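Long-range contact in chloride intracellular channel Clic (Drosophila melanogaster, PDB 2YV7), which might insert into membranes to form pH-dependent chloride channels and may play a role in ethanol sensitivity: residues Leu128-Lys139 / His184-Phe195. Sequence-based numbering, arbitrary orientation.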
loop_
_atom_site.group_PDB
_atom_site.type_symbol
_atom_site.label_atom_id
_atom_site.label_comp_id
_atom_site.label_asym_id
_atom_site.label_seq_id
_atom_site.Cartn_x
_atom_site.Cartn_y
_atom_site.Cartn_z
ATOM N N LEU A 128 -10.043 0.016 -8.205
ATOM C CA LEU A 128 -10.362 -0.974 -7.185
ATOM C C LEU A 128 -10.754 -0.308 -5.873
ATOM O O LEU A 128 -11.786 -0.624 -5.230
ATOM C CB LEU A 128 -9.167 -1.931 -6.999
ATOM C CG LEU A 128 -9.294 -2.953 -5.870
ATOM C CD1 LEU A 128 -10.478 -3.883 -6.232
ATOM C CD2 LEU A 128 -7.993 -3.756 -5.692
ATOM N N TYR A 129 -9.992 0.701 -5.504
ATOM C CA TYR A 129 -10.284 1.367 -4.261
ATOM C C TYR A 129 -11.644 2.081 -4.152
ATOM O O TYR A 129 -12.286 1.952 -3.109
ATOM C CB TYR A 129 -9.180 2.320 -3.916
ATOM C CG TYR A 129 -9.326 2.825 -2.506
ATOM C CD1 TYR A 129 -9.343 1.949 -1.431
ATOM C CD2 TYR A 129 -9.437 4.170 -2.272
ATOM C CE1 TYR A 129 -9.458 2.460 -0.127
ATOM C CE2 TYR A 129 -9.546 4.683 -0.992
ATOM C CZ TYR A 129 -9.574 3.819 0.061
ATOM O OH TYR A 129 -9.687 4.356 1.346
ATOM N N VAL A 130 -12.117 2.782 -5.200
ATOM C CA VAL A 130 -13.446 3.396 -5.048
ATOM C C VAL A 130 -14.534 2.325 -4.753
ATOM O O VAL A 130 -15.475 2.567 -3.997
ATOM C CB VAL A 130 -13.813 4.287 -6.251
ATOM C CG1 VAL A 130 -13.963 3.466 -7.437
ATOM C CG2 VAL A 130 -15.081 5.046 -5.969
ATOM N N LYS A 131 -14.347 1.091 -5.267
ATOM C CA LYS A 131 -15.277 0.031 -5.007
ATOM C C LYS A 131 -15.333 -0.308 -3.516
ATOM O O LYS A 131 -16.427 -0.559 -3.002
ATOM C CB LYS A 131 -14.970 -1.223 -5.846
ATOM C CG LYS A 131 -15.220 -0.889 -7.348
ATOM C CD LYS A 131 -14.904 -2.018 -8.273
ATOM C CE LYS A 131 -14.682 -1.388 -9.714
ATOM N NZ LYS A 131 -14.291 -2.437 -10.679
ATOM N N LEU A 132 -14.167 -0.329 -2.859
ATOM C CA LEU A 132 -14.121 -0.538 -1.396
ATOM C C LEU A 132 -14.798 0.581 -0.699
ATOM O O LEU A 132 -15.688 0.374 0.122
ATOM C CB LEU A 132 -12.672 -0.731 -0.906
ATOM C CG LEU A 132 -12.591 -0.771 0.645
ATOM C CD1 LEU A 132 -13.370 -1.931 1.254
ATOM C CD2 LEU A 132 -11.120 -0.749 1.164
ATOM N N LYS A 133 -14.430 1.812 -1.033
ATOM C CA LYS A 133 -15.139 2.953 -0.451
ATOM C C LYS A 133 -16.666 2.883 -0.509
ATOM O O LYS A 133 -17.335 3.159 0.488
ATOM C CB LYS A 133 -14.633 4.273 -1.090
ATOM C CG LYS A 133 -13.238 4.535 -0.620
ATOM C CD LYS A 133 -12.788 5.956 -0.869
ATOM C CE LYS A 133 -12.646 6.255 -2.324
ATOM N NZ LYS A 133 -11.598 7.327 -2.557
ATOM N N LEU A 134 -17.216 2.531 -1.661
ATOM C CA LEU A 134 -18.676 2.535 -1.805
ATOM C C LEU A 134 -19.332 1.444 -0.962
ATOM O O LEU A 134 -20.472 1.587 -0.488
ATOM C CB LEU A 134 -19.002 2.349 -3.266
ATOM C CG LEU A 134 -18.631 3.515 -4.192
ATOM C CD1 LEU A 134 -19.077 3.042 -5.521
ATOM C CD2 LEU A 134 -19.339 4.850 -3.820
ATOM N N MET A 135 -18.628 0.327 -0.791
ATOM C CA MET A 135 -19.139 -0.804 -0.013
ATOM C C MET A 135 -19.217 -0.465 1.452
ATOM O O MET A 135 -20.121 -0.909 2.194
ATOM C CB MET A 135 -18.119 -1.934 -0.129
ATOM C CG MET A 135 -18.195 -2.741 -1.242
ATOM S SD MET A 135 -16.852 -3.897 -0.880
ATOM C CE MET A 135 -17.358 -4.651 0.647
ATOM N N LEU A 136 -18.291 0.364 1.901
ATOM C CA LEU A 136 -18.211 0.652 3.340
ATOM C C LEU A 136 -19.302 1.624 3.842
ATOM O O LEU A 136 -19.541 1.700 5.032
ATOM C CB LEU A 136 -16.851 1.271 3.690
ATOM C CG LEU A 136 -15.590 0.386 3.451
ATOM C CD1 LEU A 136 -14.338 1.129 3.870
ATOM C CD2 LEU A 136 -15.639 -0.917 4.161
ATOM N N VAL A 137 -19.901 2.367 2.922
ATOM C CA VAL A 137 -20.944 3.353 3.197
ATOM C C VAL A 137 -22.014 2.778 4.114
ATOM O O VAL A 137 -22.477 3.470 5.012
ATOM C CB VAL A 137 -21.598 3.852 1.885
ATOM C CG1 VAL A 137 -22.894 4.686 2.165
ATOM C CG2 VAL A 137 -20.581 4.642 1.018
ATOM N N LYS A 138 -22.426 1.534 3.826
ATOM C CA LYS A 138 -23.302 0.720 4.679
ATOM C C LYS A 138 -23.384 -0.676 4.077
ATOM O O LYS A 138 -22.991 -0.838 2.935
ATOM C CB LYS A 138 -24.706 1.294 4.696
ATOM C CG LYS A 138 -25.457 1.048 3.434
ATOM C CD LYS A 138 -26.957 1.165 3.692
ATOM C CE LYS A 138 -27.431 2.514 3.276
ATOM N NZ LYS A 138 -27.049 2.755 1.853
ATOM N N LYS A 139 -23.946 -1.644 4.803
ATOM C CA LYS A 139 -24.024 -3.004 4.297
ATOM C C LYS A 139 -24.900 -3.042 3.057
ATOM O O LYS A 139 -26.069 -2.654 3.091
ATOM C CB LYS A 139 -24.591 -3.960 5.350
ATOM C CG LYS A 139 -23.918 -5.316 5.304
ATOM C CD LYS A 139 -24.367 -6.234 6.406
ATOM C CE LYS A 139 -23.558 -6.073 7.707
ATOM N NZ LYS A 139 -24.094 -7.095 8.668
ATOM N N HIS A 184 -6.628 -3.141 3.090
ATOM C CA HIS A 184 -7.759 -2.343 3.575
ATOM C C HIS A 184 -9.061 -3.098 3.299
ATOM O O HIS A 184 -9.961 -3.097 4.090
ATOM C CB HIS A 184 -7.791 -1.008 2.830
ATOM C CG HIS A 184 -6.825 0.017 3.350
ATOM N ND1 HIS A 184 -5.477 -0.251 3.556
ATOM C CD2 HIS A 184 -6.984 1.341 3.578
ATOM C CE1 HIS A 184 -4.884 0.854 4.015
ATOM N NE2 HIS A 184 -5.755 1.838 3.960
ATOM N N ILE A 185 -9.143 -3.757 2.138
ATOM C CA ILE A 185 -10.326 -4.601 1.820
ATOM C C ILE A 185 -10.547 -5.654 2.897
ATOM O O ILE A 185 -11.671 -5.707 3.409
ATOM C CB ILE A 185 -10.198 -5.249 0.437
ATOM C CG1 ILE A 185 -10.395 -4.184 -0.669
ATOM C CG2 ILE A 185 -11.302 -6.301 0.218
ATOM C CD1 ILE A 185 -9.976 -4.760 -2.086
ATOM N N ARG A 186 -9.518 -6.405 3.258
ATOM C CA ARG A 186 -9.631 -7.447 4.277
ATOM C C ARG A 186 -10.021 -6.817 5.592
ATOM O O ARG A 186 -11.019 -7.219 6.207
ATOM C CB ARG A 186 -8.328 -8.228 4.471
ATOM C CG ARG A 186 -7.922 -9.109 3.317
ATOM C CD ARG A 186 -6.889 -10.109 3.777
ATOM N NE ARG A 186 -7.433 -11.079 4.756
ATOM C CZ ARG A 186 -6.676 -11.984 5.377
ATOM N NH1 ARG A 186 -5.329 -12.052 5.212
ATOM N NH2 ARG A 186 -7.286 -12.825 6.197
ATOM N N VAL A 187 -9.254 -5.826 6.042
ATOM C CA VAL A 187 -9.457 -5.321 7.430
ATOM C C VAL A 187 -10.733 -4.503 7.589
ATOM O O VAL A 187 -11.554 -4.769 8.488
ATOM C CB VAL A 187 -8.178 -4.539 7.879
ATOM C CG1 VAL A 187 -8.401 -3.866 9.209
ATOM C CG2 VAL A 187 -6.956 -5.522 7.921
ATOM N N ALA A 188 -10.912 -3.509 6.712
ATOM C CA ALA A 188 -12.037 -2.613 6.845
ATOM C C ALA A 188 -13.299 -3.317 6.330
ATOM O O ALA A 188 -14.353 -3.135 6.874
ATOM C CB ALA A 188 -11.844 -1.347 6.066
ATOM N N GLY A 189 -13.176 -4.052 5.227
ATOM C CA GLY A 189 -14.276 -4.884 4.707
ATOM C C GLY A 189 -14.938 -5.727 5.805
ATOM O O GLY A 189 -16.168 -5.691 5.971
ATOM N N LYS A 190 -14.122 -6.447 6.559
ATOM C CA LYS A 190 -14.620 -7.375 7.587
ATOM C C LYS A 190 -15.192 -6.585 8.748
ATOM O O LYS A 190 -16.352 -6.797 9.180
ATOM C CB LYS A 190 -13.495 -8.194 8.101
ATOM C CG LYS A 190 -13.928 -9.231 9.081
ATOM C CD LYS A 190 -12.689 -9.638 9.864
ATOM C CE LYS A 190 -12.736 -11.086 10.093
ATOM N NZ LYS A 190 -13.351 -11.684 8.856
ATOM N N TYR A 191 -14.424 -5.591 9.218
ATOM C CA TYR A 191 -14.885 -4.842 10.419
ATOM C C TYR A 191 -16.221 -4.128 10.189
ATOM O O TYR A 191 -17.214 -4.255 10.959
ATOM C CB TYR A 191 -13.819 -3.815 10.820
ATOM C CG TYR A 191 -14.176 -2.994 12.044
ATOM C CD1 TYR A 191 -14.950 -1.817 11.947
ATOM C CD2 TYR A 191 -13.813 -3.445 13.292
ATOM C CE1 TYR A 191 -15.302 -1.062 13.101
ATOM C CE2 TYR A 191 -14.114 -2.714 14.410
ATOM C CZ TYR A 191 -14.885 -1.548 14.311
ATOM O OH TYR A 191 -15.184 -0.854 15.442
ATOM N N PHE A 192 -16.295 -3.380 9.104
ATOM C CA PHE A 192 -17.471 -2.521 8.899
ATOM C C PHE A 192 -18.667 -3.258 8.355
ATOM O O PHE A 192 -19.783 -2.992 8.838
ATOM C CB PHE A 192 -17.165 -1.312 7.981
ATOM C CG PHE A 192 -16.236 -0.332 8.649
ATOM C CD1 PHE A 192 -16.724 0.562 9.599
ATOM C CD2 PHE A 192 -14.896 -0.363 8.389
ATOM C CE1 PHE A 192 -15.872 1.432 10.266
ATOM C CE2 PHE A 192 -14.047 0.487 9.055
ATOM C CZ PHE A 192 -14.529 1.394 9.997
ATOM N N VAL A 193 -18.458 -4.124 7.362
ATOM C CA VAL A 193 -19.644 -4.726 6.659
ATOM C C VAL A 193 -19.569 -6.239 6.560
ATOM O O VAL A 193 -20.328 -6.848 5.791
ATOM C CB VAL A 193 -19.924 -4.057 5.252
ATOM C CG1 VAL A 193 -20.337 -2.584 5.462
ATOM C CG2 VAL A 193 -18.706 -4.193 4.333
ATOM N N ASP A 194 -18.771 -6.872 7.413
ATOM C CA ASP A 194 -18.636 -8.324 7.364
ATOM C C ASP A 194 -18.409 -8.910 5.968
ATOM O O ASP A 194 -19.010 -9.947 5.583
ATOM C CB ASP A 194 -19.875 -9.002 7.981
ATOM C CG ASP A 194 -19.610 -10.444 8.372
ATOM O OD1 ASP A 194 -18.403 -10.863 8.617
ATOM O OD2 ASP A 194 -20.651 -11.166 8.431
ATOM N N PHE A 195 -17.611 -8.211 5.173
ATOM C CA PHE A 195 -17.162 -8.740 3.893
ATOM C C PHE A 195 -15.953 -9.581 4.085
ATOM O O PHE A 195 -15.012 -9.198 4.833
ATOM C CB PHE A 195 -16.806 -7.567 2.943
ATOM C CG PHE A 195 -16.345 -8.014 1.602
ATOM C CD1 PHE A 195 -17.272 -8.447 0.643
ATOM C CD2 PHE A 195 -14.985 -8.026 1.304
ATOM C CE1 PHE A 195 -16.843 -8.836 -0.627
ATOM C CE2 PHE A 195 -14.545 -8.456 0.097
ATOM C CZ PHE A 195 -15.427 -8.854 -0.890
#
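Gly189 O receives two backbone N-H groups from opposite faces of its carbonyl plane: Val193 N, at 3.1 Å, makes the ordinary helical bond, and Phe195 N, at 3.0 Å, adds the reversal bond that brings the Phe195 ring round to Met135. Asp194, with positive phi, is the first residue to leave helical geometry. Met135 crosses the Phe195 side chain at about a right angle: its chain bends at chi3 and sets CE over one ring face in a CH-pi contact, while SD, 4.8 Å from the Phe195 ring centroid and 9° off its normal, is the longer Met-aromatic partner. Val193 CG1 lies 3.7 Å from Met135 O, and Lys139, past the end of its helix, runs its aliphatic chain alongside Val193 in the opposite sense. The axes of segments 128-136 and 184-193, the latter the end of helix 173-193, come within 10.3 Å and run nearly parallel, at 13°; the contact joins two helices of the all-helical C-terminal domain of the GST fold. Helix 141-161 also touches Met135, and Tyr231 of helix 224-235 touches both Leu136 and Phe192. Leu136 CD2 sits 3.7 Å from Ala188 O and also meets Phe192 CB. One turn earlier in helix 128-136, the Leu132 side chain leaves anti to its own N (chi1 173°), bringing CD2 to 3.7 Å from His184 CB and also against Ile185 CG1. With an alanine here the two methyls are gone, which would probably open a gap beside His184 CB and Ile185 CG1. His184 NE2 is hydrogen-bonded to Ala39 O, whereas Ile185 CD1 continues the apolar seam to Leu128 CD2 at 4.2 Å.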